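Local coordinates for maltose-binding protein MalE1 (Thermotoga maritima, PDB 6DTU), which binds maltotetraose between its two lobes and probably delivers such malto-oligosaccharides, as a periplasmic solute-binding protein, to a membrane transporter, at residues Glu22-Lys27 and Thr283-Lys288; Ile213-Phe218 and Lys234-Ala239; Thr291-Tyr296 and Lys306-Leu311. All coordinates share one frame; numbering follows the deposited sequence.

Contact 1 (Glu22-Lys27 and Thr283-Lys288)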
loop_
_atom_site.group_PDB
_atom_site.type_symbol
_atom_site.label_atom_id
_atom_site.label_comp_id
_atom_site.label_asym_id
_atom_site.label_seq_id
_atom_site.Cartn_x
_atom_site.Cartn_y
_atom_site.Cartn_z
ATOM N N GLU A 22 4.301 6.524 24.971
ATOM C CA GLU A 22 4.278 6.528 26.424
ATOM C C GLU A 22 5.665 6.256 26.986
ATOM O O GLU A 22 6.071 6.860 27.986
ATOM C CB GLU A 22 3.306 5.459 26.924
ATOM C CG GLU A 22 1.847 5.831 26.810
ATOM C CD GLU A 22 0.901 4.667 27.076
ATOM O OE1 GLU A 22 -0.318 4.863 26.877
ATOM O OE2 GLU A 22 1.348 3.579 27.510
ATOM N N GLU A 23 6.407 5.339 26.359
ATOM C CA GLU A 23 7.756 5.034 26.839
ATOM C C GLU A 23 8.687 6.223 26.649
ATOM O O GLU A 23 9.460 6.569 27.551
ATOM C CB GLU A 23 8.283 3.776 26.133
ATOM C CG GLU A 23 7.412 2.537 26.425
ATOM C CD GLU A 23 7.755 1.311 25.607
ATOM O OE1 GLU A 23 8.698 1.386 24.790
ATOM O OE2 GLU A 23 7.043 0.284 25.760
ATOM N N PHE A 24 8.591 6.898 25.506
ATOM C CA PHE A 24 9.417 8.072 25.267
ATOM C C PHE A 24 9.089 9.169 26.267
ATOM O O PHE A 24 9.986 9.854 26.763
ATOM C CB PHE A 24 9.167 8.546 23.826
ATOM C CG PHE A 24 10.207 9.500 23.287
ATOM C CD1 PHE A 24 11.440 9.016 22.812
ATOM C CD2 PHE A 24 9.954 10.871 23.226
ATOM C CE1 PHE A 24 12.413 9.890 22.309
ATOM C CE2 PHE A 24 10.926 11.753 22.707
ATOM C CZ PHE A 24 12.148 11.251 22.243
ATOM N N LYS A 25 7.809 9.342 26.578
ATOM C CA LYS A 25 7.376 10.348 27.535
ATOM C C LYS A 25 7.903 10.036 28.930
ATOM O O LYS A 25 8.397 10.928 29.625
ATOM C CB LYS A 25 5.848 10.410 27.525
ATOM C CG LYS A 25 5.265 11.365 28.566
ATOM C CD LYS A 25 3.763 11.190 28.692
ATOM C CE LYS A 25 3.215 12.159 29.719
ATOM N NZ LYS A 25 1.723 12.085 29.781
ATOM N N ALA A 26 7.819 8.766 29.353
ATOM C CA ALA A 26 8.347 8.401 30.665
ATOM C C ALA A 26 9.838 8.699 30.764
ATOM O O ALA A 26 10.324 9.137 31.816
ATOM C CB ALA A 26 8.066 6.921 30.959
ATOM N N LYS A 27 10.586 8.472 29.679
ATOM C CA LYS A 27 12.029 8.648 29.725
ATOM C C LYS A 27 12.433 10.110 29.615
ATOM O O LYS A 27 13.334 10.560 30.331
ATOM C CB LYS A 27 12.693 7.822 28.628
ATOM C CG LYS A 27 14.207 7.860 28.687
ATOM C CD LYS A 27 14.825 6.954 27.638
ATOM C CE LYS A 27 16.346 7.002 27.721
ATOM N NZ LYS A 27 16.968 6.377 26.526
ATOM N N THR A 283 15.077 8.960 14.789
ATOM C CA THR A 283 16.395 8.347 14.586
ATOM C C THR A 283 16.925 7.651 15.833
ATOM O O THR A 283 17.626 6.637 15.725
ATOM C CB THR A 283 17.417 9.381 14.097
ATOM O OG1 THR A 283 17.587 10.387 15.109
ATOM C CG2 THR A 283 16.959 9.996 12.768
ATOM N N SER A 284 16.670 8.205 17.013
ATOM C CA SER A 284 17.292 7.683 18.224
ATOM C C SER A 284 16.471 6.595 18.894
ATOM O O SER A 284 16.992 5.903 19.780
ATOM C CB SER A 284 17.493 8.812 19.241
ATOM O OG SER A 284 16.254 9.124 19.886
ATOM N N PHE A 285 15.201 6.453 18.516
ATOM C CA PHE A 285 14.270 5.567 19.207
ATOM C C PHE A 285 13.524 4.694 18.207
ATOM O O PHE A 285 13.651 3.470 18.242
ATOM C CB PHE A 285 13.287 6.392 20.061
ATOM C CG PHE A 285 12.228 5.576 20.783
ATOM C CD1 PHE A 285 12.558 4.401 21.459
ATOM C CD2 PHE A 285 10.915 6.031 20.857
ATOM C CE1 PHE A 285 11.596 3.664 22.133
ATOM C CE2 PHE A 285 9.946 5.296 21.552
ATOM C CZ PHE A 285 10.298 4.124 22.206
ATOM N N ILE A 286 12.770 5.307 17.294
ATOM C CA ILE A 286 11.956 4.526 16.364
ATOM C C ILE A 286 12.842 3.661 15.464
ATOM O O ILE A 286 12.491 2.526 15.122
ATOM C CB ILE A 286 10.991 5.447 15.586
ATOM C CG1 ILE A 286 9.951 6.062 16.525
ATOM C CG2 ILE A 286 10.266 4.708 14.462
ATOM C CD1 ILE A 286 8.999 5.035 17.149
ATOM N N ALA A 287 14.008 4.173 15.070
ATOM C CA ALA A 287 14.839 3.446 14.128
ATOM C C ALA A 287 15.584 2.271 14.739
ATOM O O ALA A 287 16.236 1.529 13.990
ATOM C CB ALA A 287 15.856 4.382 13.468
ATOM N N LYS A 288 15.539 2.087 16.051
ATOM C CA LYS A 288 16.368 1.055 16.660
ATOM C C LYS A 288 15.823 -0.341 16.362
ATOM O O LYS A 288 14.650 -0.523 16.035
ATOM C CB LYS A 288 16.479 1.248 18.171
ATOM C CG LYS A 288 17.291 2.450 18.626
ATOM C CD LYS A 288 17.043 2.771 20.090
ATOM C CE LYS A 288 17.163 1.567 21.002
ATOM N NZ LYS A 288 18.356 1.650 21.901
#
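Phe24 and Phe285 meet between two surface helices of the periplasmic-binding-protein fold, the first helix of the chain (14-28) and helix 275-286, which has a wider pi-type turn at 283-286. The tight part is this pair of phenyl rings. Their planes lie only 26° apart, but the rings are slid so far that they barely overlap, with centroids 5.7 Å apart. The closest approach is between CD1 of Phe24 and CD2 of Phe285, 3.6 Å, with CB of Phe24 also near CE2 of Phe285. Both rings reach across because CG stands anti to the backbone N in each (chi1 -164° in Phe24, 177° in Phe285), and the two side chains run past each other in opposite directions. Phenylalanine suits both places, being long enough to bridge helices at a point where the CA atoms of Phe24 and Phe285 are 8.2 Å apart. Phe24 is buried, with Phe281 meeting it edge-to-face, while Phe285 also rests on Leu20.

Toward solvent the contact loosens. Glu23 is partly exposed and crosses the Phe285 side chain at about a right angle, extended beyond CG; a carboxylate suits this border, where its OE2 forms a salt bridge with Lys19. Its other oxygen, OE1, lies near the plane of the Phe285 ring, at the edge, 4.1 Å from CZ.

Contact 2 (Ile213-Phe218 and Lys234-Ala239)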
loop_
_atom_site.group_PDB
_atom_site.type_symbol
_atom_site.label_atom_id
_atom_site.label_comp_id
_atom_site.label_asym_id
_atom_site.label_seq_id
_atom_site.Cartn_x
_atom_site.Cartn_y
_atom_site.Cartn_z
ATOM N N ILE A 213 -15.673 -3.821 2.155
ATOM C CA ILE A 213 -16.383 -5.084 1.954
ATOM C C ILE A 213 -15.394 -6.245 1.922
ATOM O O ILE A 213 -15.597 -7.274 2.571
ATOM C CB ILE A 213 -17.248 -5.032 0.679
ATOM C CG1 ILE A 213 -18.438 -4.073 0.875
ATOM C CG2 ILE A 213 -17.690 -6.454 0.287
ATOM C CD1 ILE A 213 -19.120 -3.628 -0.434
ATOM N N MET A 214 -14.296 -6.091 1.178
ATOM C CA MET A 214 -13.314 -7.167 1.105
ATOM C C MET A 214 -12.751 -7.493 2.482
ATOM O O MET A 214 -12.710 -8.660 2.904
ATOM C CB MET A 214 -12.176 -6.736 0.182
ATOM C CG MET A 214 -10.956 -7.643 0.352
ATOM S SD MET A 214 -9.552 -7.239 -0.682
ATOM C CE MET A 214 -9.160 -5.555 -0.144
ATOM N N ASP A 215 -12.304 -6.464 3.192
ATOM C CA ASP A 215 -11.615 -6.646 4.456
ATOM C C ASP A 215 -12.552 -7.226 5.510
ATOM O O ASP A 215 -12.201 -8.193 6.196
ATOM C CB ASP A 215 -11.105 -5.270 4.881
ATOM C CG ASP A 215 -10.035 -5.326 5.965
ATOM O OD1 ASP A 215 -9.187 -6.232 5.948
ATOM O OD2 ASP A 215 -10.020 -4.418 6.803
ATOM N N SER A 216 -13.750 -6.648 5.642
ATOM C CA SER A 216 -14.698 -7.083 6.658
ATOM C C SER A 216 -15.229 -8.488 6.390
ATOM O O SER A 216 -15.319 -9.300 7.305
ATOM C CB SER A 216 -15.847 -6.088 6.801
ATOM O OG SER A 216 -16.601 -6.006 5.621
ATOM N N MET A 217 -15.619 -8.789 5.149
ATOM C CA MET A 217 -16.093 -10.146 4.887
ATOM C C MET A 217 -15.001 -11.178 5.143
ATOM O O MET A 217 -15.260 -12.242 5.718
ATOM C CB MET A 217 -16.684 -10.265 3.484
ATOM C CG MET A 217 -17.895 -9.378 3.276
ATOM S SD MET A 217 -18.762 -9.736 1.751
ATOM C CE MET A 217 -19.381 -11.386 2.096
ATOM N N PHE A 218 -13.760 -10.881 4.757
ATOM C CA PHE A 218 -12.718 -11.863 5.013
ATOM C C PHE A 218 -12.469 -12.025 6.502
ATOM O O PHE A 218 -12.406 -13.151 7.003
ATOM C CB PHE A 218 -11.417 -11.523 4.289
ATOM C CG PHE A 218 -10.439 -12.661 4.296
ATOM C CD1 PHE A 218 -10.503 -13.657 3.341
ATOM C CD2 PHE A 218 -9.484 -12.754 5.297
ATOM C CE1 PHE A 218 -9.613 -14.732 3.360
ATOM C CE2 PHE A 218 -8.589 -13.816 5.325
ATOM C CZ PHE A 218 -8.661 -14.807 4.349
ATOM N N LYS A 234 -2.996 -9.126 10.666
ATOM C CA LYS A 234 -3.127 -9.230 12.117
ATOM C C LYS A 234 -4.585 -9.252 12.533
ATOM O O LYS A 234 -4.986 -10.045 13.385
ATOM C CB LYS A 234 -2.405 -8.082 12.818
ATOM C CG LYS A 234 -2.433 -8.243 14.334
ATOM C CD LYS A 234 -1.668 -7.150 15.048
ATOM C CE LYS A 234 -1.419 -7.505 16.515
ATOM N NZ LYS A 234 -2.669 -7.810 17.268
ATOM N N ALA A 235 -5.411 -8.419 11.901
ATOM C CA ALA A 235 -6.831 -8.422 12.243
ATOM C C ALA A 235 -7.478 -9.753 11.885
ATOM O O ALA A 235 -8.349 -10.250 12.616
ATOM C CB ALA A 235 -7.540 -7.255 11.547
ATOM N N TYR A 236 -7.062 -10.368 10.775
ATOM C CA TYR A 236 -7.634 -11.663 10.416
ATOM C C TYR A 236 -7.212 -12.739 11.409
ATOM O O TYR A 236 -8.014 -13.603 11.792
ATOM C CB TYR A 236 -7.241 -12.064 8.987
ATOM C CG TYR A 236 -7.600 -11.098 7.890
ATOM C CD1 TYR A 236 -8.656 -10.192 8.018
ATOM C CD2 TYR A 236 -6.869 -11.089 6.717
ATOM C CE1 TYR A 236 -8.960 -9.305 6.987
ATOM C CE2 TYR A 236 -7.171 -10.215 5.675
ATOM C CZ TYR A 236 -8.217 -9.327 5.825
ATOM O OH TYR A 236 -8.489 -8.441 4.798
ATOM N N LYS A 237 -5.961 -12.689 11.845
ATOM C CA LYS A 237 -5.463 -13.669 12.799
ATOM C C LYS A 237 -6.172 -13.522 14.141
ATOM O O LYS A 237 -6.642 -14.513 14.715
ATOM C CB LYS A 237 -3.948 -13.470 12.931
ATOM C CG LYS A 237 -3.212 -14.511 13.762
ATOM C CD LYS A 237 -1.788 -14.041 13.998
ATOM C CE LYS A 237 -0.777 -14.968 13.360
ATOM N NZ LYS A 237 -0.660 -16.250 14.116
ATOM N N ASP A 238 -6.339 -12.287 14.620
ATOM C CA ASP A 238 -7.024 -12.080 15.892
ATOM C C ASP A 238 -8.486 -12.499 15.824
ATOM O O ASP A 238 -9.079 -12.885 16.840
ATOM C CB ASP A 238 -6.890 -10.619 16.320
ATOM C CG ASP A 238 -5.456 -10.227 16.662
ATOM O OD1 ASP A 238 -4.597 -11.127 16.853
ATOM O OD2 ASP A 238 -5.174 -9.007 16.736
ATOM N N ALA A 239 -9.087 -12.435 14.645
ATOM C CA ALA A 239 -10.462 -12.875 14.435
ATOM C C ALA A 239 -10.585 -14.380 14.302
ATOM O O ALA A 239 -11.701 -14.882 14.103
ATOM C CB ALA A 239 -11.022 -12.242 13.161
#
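In the lobe built round the four-stranded sheet 146-149, 223-228, 112-116 and 243-246, strand 223-228 joins two helices in a helix-strand-helix unit, and Tyr236 of helix 233-238 meets Asp215 and Phe218 of helix 211-219. The tyrosine serves both chemistries: its ring packs on Phe218 while its hydroxyl reaches the carboxylate of Asp215, one turn before Phe218 on helix 211-219.

Phe218 approaches edge-to-face, planes 58° apart and centroids 4.6 Å from each other. CD2 of Phe218 stands 3.3 Å above the centre of the Tyr236 ring and is 3.4 Å from CD2 of Tyr236. A flat aromatic suits the spot, since the edge of one ring seats on the pi face of the other. Both rings are buried and both touch Ile226 of the intervening strand.

Asp215 starts out alongside the other helix, but with CG anti to its N (chi1 -164°) the carboxylate swings in to the phenol. The hydroxyl of Tyr236 is also bonded to Asn228, so two partners hold the phenol end in place, while Phe218 on the ring face should restrain its rotation. The Asp215 side chain is about 7 Å from a bound glucose unit, too far for direct contact. The phenol is the donor in a short bond of 2.6 Å from Tyr236 OH to Asp215 OD1, which receives it on the anti lone pair, away from OD2.

Contact 3 (Thr291-Tyr296 and Lys306-Leu311)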
loop_
_atom_site.group_PDB
_atom_site.type_symbol
_atom_site.label_atom_id
_atom_site.label_comp_id
_atom_site.label_asym_id
_atom_site.label_seq_id
_atom_site.Cartn_x
_atom_site.Cartn_y
_atom_site.Cartn_z
ATOM N N THR A 291 12.864 -1.516 18.501
ATOM C CA THR A 291 11.644 -0.769 18.234
ATOM C C THR A 291 11.056 -1.144 16.895
ATOM O O THR A 291 9.836 -1.281 16.772
ATOM C CB THR A 291 11.905 0.723 18.265
ATOM O OG1 THR A 291 12.696 1.010 19.412
ATOM C CG2 THR A 291 10.578 1.438 18.364
ATOM N N MET A 292 11.917 -1.344 15.884
ATOM C CA MET A 292 11.433 -1.733 14.564
ATOM C C MET A 292 10.814 -3.123 14.599
ATOM O O MET A 292 9.828 -3.388 13.898
ATOM C CB MET A 292 12.583 -1.632 13.559
ATOM C CG MET A 292 12.848 -0.212 13.124
ATOM S SD MET A 292 11.577 0.284 11.956
ATOM C CE MET A 292 11.934 2.036 11.692
ATOM N N TYR A 293 11.352 -4.009 15.435
ATOM C CA TYR A 293 10.770 -5.335 15.563
ATOM C C TYR A 293 9.432 -5.277 16.292
ATOM O O TYR A 293 8.477 -5.950 15.887
ATOM C CB TYR A 293 11.792 -6.264 16.222
ATOM C CG TYR A 293 11.390 -7.708 16.367
ATOM C CD1 TYR A 293 10.847 -8.395 15.302
ATOM C CD2 TYR A 293 11.680 -8.415 17.530
ATOM C CE1 TYR A 293 10.502 -9.750 15.415
ATOM C CE2 TYR A 293 11.352 -9.756 17.652
ATOM C CZ TYR A 293 10.771 -10.414 16.599
ATOM O OH TYR A 293 10.458 -11.742 16.721
ATOM N N ARG A 294 9.335 -4.438 17.332
ATOM C CA ARG A 294 8.066 -4.232 18.015
ATOM C C ARG A 294 7.016 -3.653 17.077
ATOM O O ARG A 294 5.844 -4.025 17.162
ATOM C CB ARG A 294 8.250 -3.358 19.249
ATOM C CG ARG A 294 9.017 -4.075 20.311
ATOM C CD ARG A 294 9.342 -3.150 21.456
ATOM N NE ARG A 294 8.127 -2.678 22.077
ATOM C CZ ARG A 294 8.063 -1.669 22.933
ATOM N NH1 ARG A 294 9.157 -1.015 23.282
ATOM N NH2 ARG A 294 6.886 -1.311 23.428
ATOM N N ILE A 295 7.416 -2.740 16.183
ATOM C CA ILE A 295 6.499 -2.230 15.165
ATOM C C ILE A 295 6.025 -3.355 14.254
ATOM O O ILE A 295 4.826 -3.471 13.966
ATOM C CB ILE A 295 7.115 -1.046 14.386
ATOM C CG1 ILE A 295 7.203 0.193 15.289
ATOM C CG2 ILE A 295 6.278 -0.716 13.136
ATOM C CD1 ILE A 295 8.027 1.297 14.693
ATOM N N TYR A 296 6.953 -4.206 13.788
ATOM C CA TYR A 296 6.549 -5.383 13.018
ATOM C C TYR A 296 5.551 -6.232 13.790
ATOM O O TYR A 296 4.542 -6.679 13.242
ATOM C CB TYR A 296 7.760 -6.247 12.620
ATOM C CG TYR A 296 7.323 -7.634 12.174
ATOM C CD1 TYR A 296 6.934 -7.875 10.862
ATOM C CD2 TYR A 296 7.261 -8.689 13.079
ATOM C CE1 TYR A 296 6.510 -9.141 10.462
ATOM C CE2 TYR A 296 6.879 -9.930 12.695
ATOM C CZ TYR A 296 6.476 -10.163 11.395
ATOM O OH TYR A 296 6.044 -11.428 11.040
ATOM N N LYS A 306 17.366 -4.212 8.117
ATOM C CA LYS A 306 17.855 -5.516 7.657
ATOM C C LYS A 306 17.876 -6.551 8.783
ATOM O O LYS A 306 17.433 -7.693 8.601
ATOM C CB LYS A 306 19.249 -5.345 7.043
ATOM C CG LYS A 306 19.955 -6.626 6.596
ATOM C CD LYS A 306 21.386 -6.334 6.091
ATOM C CE LYS A 306 22.317 -6.062 7.267
ATOM N NZ LYS A 306 23.544 -5.375 6.837
ATOM N N ASP A 307 18.356 -6.160 9.960
ATOM C CA ASP A 307 18.449 -7.114 11.053
ATOM C C ASP A 307 17.097 -7.503 11.646
ATOM O O ASP A 307 17.029 -8.467 12.420
ATOM C CB ASP A 307 19.492 -6.709 12.107
ATOM C CG ASP A 307 19.246 -5.353 12.740
ATOM O OD1 ASP A 307 18.111 -4.839 12.654
ATOM O OD2 ASP A 307 20.204 -4.822 13.366
ATOM N N VAL A 308 16.053 -6.724 11.387
ATOM C CA VAL A 308 14.704 -7.099 11.771
ATOM C C VAL A 308 14.096 -8.046 10.741
ATOM O O VAL A 308 13.453 -9.042 11.100
ATOM C CB VAL A 308 13.861 -5.832 12.008
ATOM C CG1 VAL A 308 12.410 -6.225 12.279
ATOM C CG2 VAL A 308 14.476 -5.037 13.177
ATOM N N LEU A 309 14.332 -7.785 9.448
ATOM C CA LEU A 309 13.879 -8.726 8.427
ATOM C C LEU A 309 14.453 -10.103 8.696
ATOM O O LEU A 309 13.740 -11.109 8.589
ATOM C CB LEU A 309 14.235 -8.242 7.016
ATOM C CG LEU A 309 13.609 -9.058 5.882
ATOM C CD1 LEU A 309 12.085 -9.015 6.009
ATOM C CD2 LEU A 309 14.032 -8.523 4.530
ATOM N N GLU A 310 15.723 -10.161 9.113
ATOM C CA GLU A 310 16.347 -11.437 9.436
ATOM C C GLU A 310 15.598 -12.183 10.533
ATOM O O GLU A 310 15.561 -13.419 10.524
ATOM C CB GLU A 310 17.806 -11.219 9.831
ATOM C CG GLU A 310 18.507 -12.494 10.259
ATOM C CD GLU A 310 18.834 -13.388 9.071
ATOM O OE1 GLU A 310 18.865 -12.872 7.936
ATOM O OE2 GLU A 310 19.062 -14.599 9.272
ATOM N N LEU A 311 14.985 -11.459 11.481
ATOM C CA LEU A 311 14.236 -12.102 12.558
ATOM C C LEU A 311 12.964 -12.766 12.059
ATOM O O LEU A 311 12.532 -13.771 12.624
ATOM C CB LEU A 311 13.867 -11.078 13.632
ATOM C CG LEU A 311 14.986 -10.390 14.421
ATOM C CD1 LEU A 311 14.402 -9.284 15.268
ATOM C CD2 LEU A 311 15.707 -11.375 15.301
#
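Val308 is the bump in the middle of this contact, its two methyls seated in the shallow dip between the CB atoms of Met292 and Tyr293 on the facing helix. With CG1 anti to the backbone N (chi1 175°), CG1 is turned to Tyr293, 3.8 Å from its CA, and CG2 mainly to Met292, 3.9 Å from its CB, while also nearing the Tyr293 N. A beta-branched residue suits this place because it is short and broad, letting the backbones draw in until the CA atoms of Tyr293 and Val308 are 5.7 Å apart. Met292 contributes mainly its CB; beyond it the chain bends at chi2 and leads away toward Phe87, Ile104 and Tyr106.

One turn after the valine, Leu311 offers the second bump, which rests on a flat face rather than in a hole. Its CD1 methyl sits almost squarely above the Tyr293 ring, 3.5 Å from the centroid and 11° off the ring normal, a CH-pi contact, while its CB nears CE1 of the same ring. The phenol ring makes a broad platform at the margin of the interface, where Tyr293 is partly exposed and Leu311 exposed.

The short segments cross at -46°, their axes 9.5 Å apart at closest. They belong to a helix-strand-helix connection, 289-298, 302-303 and 306-312, whose short strand pairs antiparallel with 100-109 in the mixed sheet of this lobe.

Contacts 1 and 3 belong to the same region of the fold and meet directly: helices 275-286 and 289-298 follow each other in the chain, and Glu23 OE2 of contact 1 forms a salt bridge with Arg294 NH2 of contact 3, 2.8 Å away. Contact 2 joins helices of the other lobe, its centre about 31 Å from that of contact 1 and about 24 Å from that of contact 3. It is also the buried one and combines a hydrogen bond with an aromatic pair, since a buried phenol and carboxylate need polar partners. The other two, only partly buried, rely across their segments on apolar contact and run out into partly exposed or exposed rims.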